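Local coordinates for protein sialyltransferase 0160 (PDB 4R84) that transfers sialic acid from a CMP-activated donor to a sugar acceptor, as a bacterial glycosyltransferase of the GT-B structural group, at residues A[359-364]-A[382-387]; A[364-369]-A[374-379]. All coordinates share one frame; numbering follows the deposited sequence.

Interaction 1: residues A[359-364]-A[382-387]. With CSF (cytidine-5'-monophosphate-3-fluoro-N-acetyl-neuraminic acid), chain E.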
loop_
_atom_site.group_PDB
_atom_site.type_symbol
_atom_site.label_atom_id
_atom_site.label_comp_id
_atom_site.label_asym_id
_atom_site.label_seq_id
_atom_site.Cartn_x
_atom_site.Cartn_y
_atom_site.Cartn_z
ATOM N N PHE A 359 -6.558 -22.999 13.386
ATOM C CA PHE A 359 -7.788 -22.246 13.184
ATOM C C PHE A 359 -7.707 -20.932 13.911
ATOM O O PHE A 359 -7.433 -20.916 15.103
ATOM C CB PHE A 359 -8.998 -23.068 13.686
ATOM C CG PHE A 359 -10.233 -22.254 14.049
ATOM C CD1 PHE A 359 -10.864 -21.428 13.123
ATOM C CD2 PHE A 359 -10.797 -22.371 15.317
ATOM C CE1 PHE A 359 -12.020 -20.711 13.460
ATOM C CE2 PHE A 359 -11.959 -21.657 15.667
ATOM C CZ PHE A 359 -12.567 -20.820 14.738
ATOM N N ILE A 360 -7.917 -19.831 13.192
ATOM C CA ILE A 360 -8.059 -18.541 13.842
ATOM C C ILE A 360 -9.507 -18.105 13.873
ATOM O O ILE A 360 -10.153 -17.988 12.828
ATOM C CB ILE A 360 -7.254 -17.434 13.131
ATOM C CG1 ILE A 360 -5.766 -17.710 13.226
ATOM C CG2 ILE A 360 -7.586 -16.088 13.759
ATOM C CD1 ILE A 360 -4.932 -16.667 12.465
ATOM N N PHE A 361 -10.006 -17.836 15.075
ATOM C CA PHE A 361 -11.298 -17.192 15.231
ATOM C C PHE A 361 -11.109 -15.677 15.238
ATOM O O PHE A 361 -10.329 -15.158 16.035
ATOM C CB PHE A 361 -11.989 -17.635 16.526
ATOM C CG PHE A 361 -13.272 -16.897 16.807
ATOM C CD1 PHE A 361 -14.448 -17.288 16.199
ATOM C CD2 PHE A 361 -13.301 -15.814 17.676
ATOM C CE1 PHE A 361 -15.637 -16.613 16.452
ATOM C CE2 PHE A 361 -14.491 -15.130 17.927
ATOM C CZ PHE A 361 -15.654 -15.535 17.309
ATOM N N THR A 362 -11.859 -14.978 14.390
ATOM C CA THR A 362 -11.760 -13.520 14.365
ATOM C C THR A 362 -12.866 -12.892 15.210
ATOM O O THR A 362 -14.055 -12.991 14.880
ATOM C CB THR A 362 -11.848 -12.976 12.932
ATOM O OG1 THR A 362 -13.092 -13.355 12.353
ATOM C CG2 THR A 362 -10.724 -13.546 12.069
ATOM N N GLY A 363 -12.482 -12.233 16.297
ATOM C CA GLY A 363 -13.466 -11.630 17.186
ATOM C C GLY A 363 -13.991 -10.287 16.701
ATOM O O GLY A 363 -13.476 -9.717 15.745
ATOM N N THR A 364 -15.036 -9.785 17.351
ATOM C CA THR A 364 -15.496 -8.423 17.090
ATOM C C THR A 364 -15.742 -7.700 18.402
ATOM O O THR A 364 -15.437 -8.222 19.471
ATOM C CB THR A 364 -16.778 -8.402 16.246
ATOM O OG1 THR A 364 -17.025 -7.063 15.787
ATOM C CG2 THR A 364 -17.963 -8.915 17.071
ATOM N N ASN A 382 -20.116 -18.660 22.240
ATOM C CA ASN A 382 -21.076 -19.626 21.702
ATOM C C ASN A 382 -20.704 -20.002 20.271
ATOM O O ASN A 382 -20.779 -21.171 19.896
ATOM C CB ASN A 382 -22.497 -19.071 21.739
ATOM C CG ASN A 382 -23.019 -18.884 23.151
ATOM O OD1 ASN A 382 -22.431 -19.374 24.117
ATOM N ND2 ASN A 382 -24.140 -18.176 23.276
ATOM N N VAL A 383 -20.296 -19.016 19.467
ATOM C CA VAL A 383 -19.873 -19.308 18.097
ATOM C C VAL A 383 -18.684 -20.280 18.071
ATOM O O VAL A 383 -18.664 -21.234 17.296
ATOM C CB VAL A 383 -19.496 -18.022 17.304
ATOM C CG1 VAL A 383 -18.962 -18.398 15.924
ATOM C CG2 VAL A 383 -20.707 -17.123 17.155
ATOM N N ILE A 384 -17.675 -20.035 18.899
ATOM C CA ILE A 384 -16.512 -20.921 18.921
ATOM C C ILE A 384 -16.898 -22.334 19.371
ATOM O O ILE A 384 -16.444 -23.326 18.801
ATOM C CB ILE A 384 -15.425 -20.389 19.858
ATOM C CG1 ILE A 384 -15.025 -18.980 19.420
ATOM C CG2 ILE A 384 -14.215 -21.346 19.871
ATOM C CD1 ILE A 384 -14.161 -18.250 20.429
ATOM N N ASN A 385 -17.733 -22.408 20.406
ATOM C CA ASN A 385 -18.212 -23.695 20.897
ATOM C C ASN A 385 -18.882 -24.496 19.794
ATOM O O ASN A 385 -18.648 -25.698 19.666
ATOM C CB ASN A 385 -19.168 -23.500 22.075
ATOM C CG ASN A 385 -18.433 -23.258 23.375
ATOM O OD1 ASN A 385 -17.339 -23.781 23.578
ATOM N ND2 ASN A 385 -19.025 -22.457 24.262
ATOM N N ASN A 386 -19.700 -23.829 18.985
ATOM C CA ASN A 386 -20.329 -24.493 17.845
ATOM C C ASN A 386 -19.301 -24.950 16.828
ATOM O O ASN A 386 -19.434 -26.023 16.244
ATOM C CB ASN A 386 -21.337 -23.567 17.166
ATOM C CG ASN A 386 -22.614 -23.405 17.957
ATOM O OD1 ASN A 386 -22.647 -23.634 19.167
ATOM N ND2 ASN A 386 -23.676 -22.993 17.278
ATOM N N ALA A 387 -18.273 -24.124 16.612
ATOM C CA ALA A 387 -17.252 -24.400 15.602
ATOM C C ALA A 387 -16.407 -25.623 15.918
ATOM O O ALA A 387 -15.953 -26.315 15.011
ATOM C CB ALA A 387 -16.336 -23.179 15.435
HETATM C C5A CSF E . -17.970 -1.620 10.259
HETATM C C4A CSF E . -16.731 -0.771 10.008
HETATM C C2A CSF E . -15.536 -2.092 11.806
HETATM O O6A CSF E . -16.747 -2.862 11.924
HETATM C C6A CSF E . -17.513 -2.994 10.732
HETATM C C3A CSF E . -15.860 -0.687 11.266
HETATM O O4A CSF E . -17.145 0.540 9.600
HETATM N N5A CSF E . -18.723 -1.754 9.032
HETATM C C7A CSF E . -18.721 -3.849 11.064
HETATM C C8A CSF E . -18.277 -5.226 11.524
HETATM C C9A CSF E . -19.480 -6.152 11.657
HETATM O O9A CSF E . -18.995 -7.435 12.052
HETATM O O8A CSF E . -17.402 -5.761 10.532
HETATM O O7A CSF E . -19.458 -3.235 12.123
HETATM C C1A CSF E . -14.901 -1.975 13.176
HETATM O OBA CSF E . -13.782 -1.433 13.271
HETATM O OAA CSF E . -15.511 -2.408 14.182
HETATM O O1A CSF E . -14.579 -2.672 10.917
HETATM O O2A CSF E . -13.980 -4.507 9.343
HETATM N N1 CSF E . -9.588 -6.376 12.865
HETATM C C2 CSF E . -8.646 -7.321 13.299
HETATM N N3 CSF E . -9.060 -8.442 13.933
HETATM C C4 CSF E . -10.381 -8.641 14.133
HETATM C C5 CSF E . -11.324 -7.701 13.718
HETATM C C6 CSF E . -10.896 -6.543 13.077
HETATM C "C3'" CSF E . -9.957 -4.790 10.079
HETATM C "C2'" CSF E . -8.745 -5.361 10.766
HETATM C "C1'" CSF E . -9.080 -5.151 12.225
HETATM O "O4'" CSF E . -10.064 -4.116 12.291
HETATM C "C4'" CSF E . -10.293 -3.619 10.973
HETATM P PA CSF E . -14.091 -4.213 10.819
HETATM O "O5'" CSF E . -12.578 -4.208 11.300
HETATM C "C5'" CSF E . -11.730 -3.161 10.850
HETATM O "O3'" CSF E . -9.677 -4.433 8.732
HETATM O "O2'" CSF E . -7.590 -4.559 10.487
HETATM N N4 CSF E . -10.799 -9.763 14.768
HETATM O O2 CSF E . -7.422 -7.109 13.092
HETATM O O3A CSF E . -14.851 -5.132 11.736
HETATM C C10 CSF E . -20.028 -1.483 8.942
HETATM O O10 CSF E . -20.670 -1.012 9.871
HETATM C C11 CSF E . -20.666 -1.816 7.622
HETATM F F3A CSF E . -16.513 0.014 12.252
#
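F361 and I384 make the centre of this contact, where strand 358-362 lies against helix 373-388. The phenyl ring of F361 turns one face to the helix, and CG1 of I384 settles over the middle of it, 3.7 Å from the ring centroid and 11° off the normal, a clear CH-pi contact. CD1 of I384 continues across the same ring, reaching CD2 of F361 at 3.8 Å. That placement follows from chi1 of I384 (-57°), which sets CG1 anti to the carbonyl carbon and brings it to the ring although CB does not point straight at the strand. V383, one residue earlier, meets the ring at its edge instead: its CG1 lies 3.8 Å from CE1 of F361, close to the ring plane. CG of F361 lies anti to the backbone N, which carries the ring out to the helix. The interface is buried and wholly apolar, with F404 touching F361 and F464 and V466 touching V383.

Past the strand end, the chain turns to polar work. N4 of the cytosine in CSF donates a hydrogen bond to O of G363, 2.9 Å long with an angle of 157° at the hydrogen. Strand 358-362, helix 373-388 and strand 401-405 form a beta-alpha-beta unit of the Rossmann-like domain, with the nucleotide at the C-terminal end of the first strand.

Interaction 2: residues A[364-369]-A[374-379]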
loop_
_atom_site.group_PDB
_atom_site.type_symbol
_atom_site.label_atom_id
_atom_site.label_comp_id
_atom_site.label_asym_id
_atom_site.label_seq_id
_atom_site.Cartn_x
_atom_site.Cartn_y
_atom_site.Cartn_z
ATOM N N THR A 364 -15.036 -9.785 17.351
ATOM C CA THR A 364 -15.496 -8.423 17.090
ATOM C C THR A 364 -15.742 -7.700 18.402
ATOM O O THR A 364 -15.437 -8.222 19.471
ATOM C CB THR A 364 -16.778 -8.402 16.246
ATOM O OG1 THR A 364 -17.025 -7.063 15.787
ATOM C CG2 THR A 364 -17.963 -8.915 17.071
ATOM N N THR A 365 -16.278 -6.487 18.321
ATOM C CA THR A 365 -16.600 -5.744 19.527
ATOM C C THR A 365 -18.049 -5.992 19.928
ATOM O O THR A 365 -18.458 -7.133 20.103
ATOM C CB THR A 365 -16.347 -4.227 19.347
ATOM O OG1 THR A 365 -17.047 -3.760 18.187
ATOM C CG2 THR A 365 -14.873 -3.969 19.159
ATOM N N THR A 366 -18.820 -4.930 20.089
ATOM C CA THR A 366 -20.240 -5.056 20.404
ATOM C C THR A 366 -21.028 -4.723 19.145
ATOM O O THR A 366 -20.481 -4.148 18.200
ATOM C CB THR A 366 -20.643 -4.121 21.557
ATOM O OG1 THR A 366 -20.312 -2.773 21.203
ATOM C CG2 THR A 366 -19.892 -4.480 22.819
ATOM N N TRP A 367 -22.300 -5.109 19.106
ATOM C CA TRP A 367 -23.148 -4.743 17.984
ATOM C C TRP A 367 -24.530 -4.318 18.495
ATOM O O TRP A 367 -24.689 -4.005 19.676
ATOM C CB TRP A 367 -23.228 -5.900 16.961
ATOM C CG TRP A 367 -23.673 -7.230 17.514
ATOM C CD1 TRP A 367 -24.958 -7.693 17.577
ATOM C CD2 TRP A 367 -22.845 -8.283 18.042
ATOM N NE1 TRP A 367 -24.983 -8.949 18.114
ATOM C CE2 TRP A 367 -23.703 -9.340 18.408
ATOM C CE3 TRP A 367 -21.469 -8.436 18.235
ATOM C CZ2 TRP A 367 -23.234 -10.533 18.975
ATOM C CZ3 TRP A 367 -21.000 -9.630 18.799
ATOM C CH2 TRP A 367 -21.885 -10.660 19.158
ATOM N N ALA A 368 -25.524 -4.277 17.615
ATOM C CA ALA A 368 -26.826 -3.742 17.992
ATOM C C ALA A 368 -27.520 -4.587 19.063
ATOM O O ALA A 368 -27.146 -5.735 19.298
ATOM C CB ALA A 368 -27.705 -3.611 16.755
ATOM N N GLY A 369 -28.501 -3.999 19.745
ATOM C CA GLY A 369 -29.323 -4.761 20.667
ATOM C C GLY A 369 -29.369 -4.222 22.091
ATOM O O GLY A 369 -30.250 -4.589 22.860
ATOM N N GLU A 374 -20.774 -8.210 28.343
ATOM C CA GLU A 374 -20.651 -9.634 28.612
ATOM C C GLU A 374 -21.501 -10.462 27.661
ATOM O O GLU A 374 -21.112 -11.568 27.300
ATOM C CB GLU A 374 -21.024 -9.942 30.067
ATOM C CG GLU A 374 -19.975 -9.494 31.074
ATOM C CD GLU A 374 -19.926 -7.985 31.254
ATOM O OE1 GLU A 374 -20.967 -7.317 31.059
ATOM O OE2 GLU A 374 -18.830 -7.464 31.561
ATOM N N TYR A 375 -22.667 -9.947 27.277
ATOM C CA TYR A 375 -23.505 -10.648 26.300
ATOM C C TYR A 375 -22.772 -10.816 24.974
ATOM O O TYR A 375 -22.801 -11.886 24.372
ATOM C CB TYR A 375 -24.820 -9.902 26.079
ATOM C CG TYR A 375 -25.647 -10.341 24.876
ATOM C CD1 TYR A 375 -25.378 -9.859 23.601
ATOM C CD2 TYR A 375 -26.723 -11.214 25.029
ATOM C CE1 TYR A 375 -26.141 -10.235 22.516
ATOM C CE2 TYR A 375 -27.494 -11.591 23.943
ATOM C CZ TYR A 375 -27.198 -11.105 22.692
ATOM O OH TYR A 375 -27.954 -11.480 21.596
ATOM N N TYR A 376 -22.104 -9.757 24.516
ATOM C CA TYR A 376 -21.458 -9.816 23.212
ATOM C C TYR A 376 -20.282 -10.763 23.244
ATOM O O TYR A 376 -20.038 -11.465 22.266
ATOM C CB TYR A 376 -21.043 -8.404 22.739
ATOM C CG TYR A 376 -22.298 -7.598 22.491
ATOM C CD1 TYR A 376 -23.100 -7.860 21.389
ATOM C CD2 TYR A 376 -22.721 -6.627 23.397
ATOM C CE1 TYR A 376 -24.288 -7.158 21.178
ATOM C CE2 TYR A 376 -23.898 -5.917 23.188
ATOM C CZ TYR A 376 -24.677 -6.189 22.093
ATOM O OH TYR A 376 -25.847 -5.489 21.906
ATOM N N ALA A 377 -19.578 -10.813 24.371
ATOM C CA ALA A 377 -18.492 -11.781 24.535
ATOM C C ALA A 377 -19.050 -13.198 24.556
ATOM O O ALA A 377 -18.488 -14.105 23.948
ATOM C CB ALA A 377 -17.707 -11.503 25.812
ATOM N N GLN A 378 -20.172 -13.384 25.246
ATOM C CA GLN A 378 -20.747 -14.721 25.366
ATOM C C GLN A 378 -21.236 -15.263 24.024
ATOM O O GLN A 378 -21.109 -16.460 23.754
ATOM C CB GLN A 378 -21.888 -14.733 26.390
ATOM C CG GLN A 378 -22.539 -16.115 26.597
ATOM C CD GLN A 378 -21.545 -17.192 27.028
ATOM O OE1 GLN A 378 -20.734 -16.981 27.930
ATOM N NE2 GLN A 378 -21.623 -18.362 26.397
ATOM N N GLN A 379 -21.794 -14.401 23.180
ATOM C CA GLN A 379 -22.253 -14.856 21.881
ATOM C C GLN A 379 -21.095 -15.370 21.043
ATOM O O GLN A 379 -21.232 -16.355 20.314
ATOM C CB GLN A 379 -22.981 -13.747 21.130
ATOM C CG GLN A 379 -24.249 -13.274 21.821
ATOM C CD GLN A 379 -25.070 -14.437 22.361
ATOM O OE1 GLN A 379 -25.627 -15.215 21.602
ATOM N NE2 GLN A 379 -25.181 -14.521 23.688
#
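Y376 fits into the loop 364-369 with W367 and T366 around its ring, but the helical segment first brings Y375 to the site. CD1 of Y375 lies over the centre of the Y376 face turned from T366, so the Y376 ring is covered by its helix neighbour there and by the loop on its other face. At Y376, chi1 of -66° puts CG anti to the carbonyl carbon and sends the ring into the loop. Its CD1 edge points at the indole face of W367 in an edge-to-face pair, the planes 75° apart and CD1 3.4 Å from CE2 of W367. CB of T366 sits 4.0 Å from the Y376 centroid, a CH-pi contact, while its CG2 touches CD2 of Y376 at 3.6 Å. OH of Y376 lies 2.9 Å from both O of A368 and O of W367; any bond to A368 is weak, and E371 N also bonds to this hydroxyl. Further along, Q379 brings CB to the indole edge, 3.8 Å from CH2 of W367. The indole NE1 is bonded to the C-terminal carboxylate of A503. This surface contact folds the loop after strand 358-362 back on helix 373-388, with I413 of helix 412-419 touching T366.

Both contacts use helix 373-388, and their first segments share T364. Interaction 2 lies within the chain loop that interaction 1 closes, and their centres are 13 Å apart. Interaction 1 is buried, an aliphatic-on-aromatic packing between strand and helix in the beta-alpha-beta unit. Interaction 2 is at the surface, nearer the start of the helix, where two aromatic rings meet edge to face and a tyrosine hydroxyl reaches backbone carbonyls. Their relation to the bound nucleotide sugar differs too: segment 359-364 binds its base through O of G363, whereas in interaction 2 the side chain of T365 comes within about 4 Å of CSF, measured between nearest atoms.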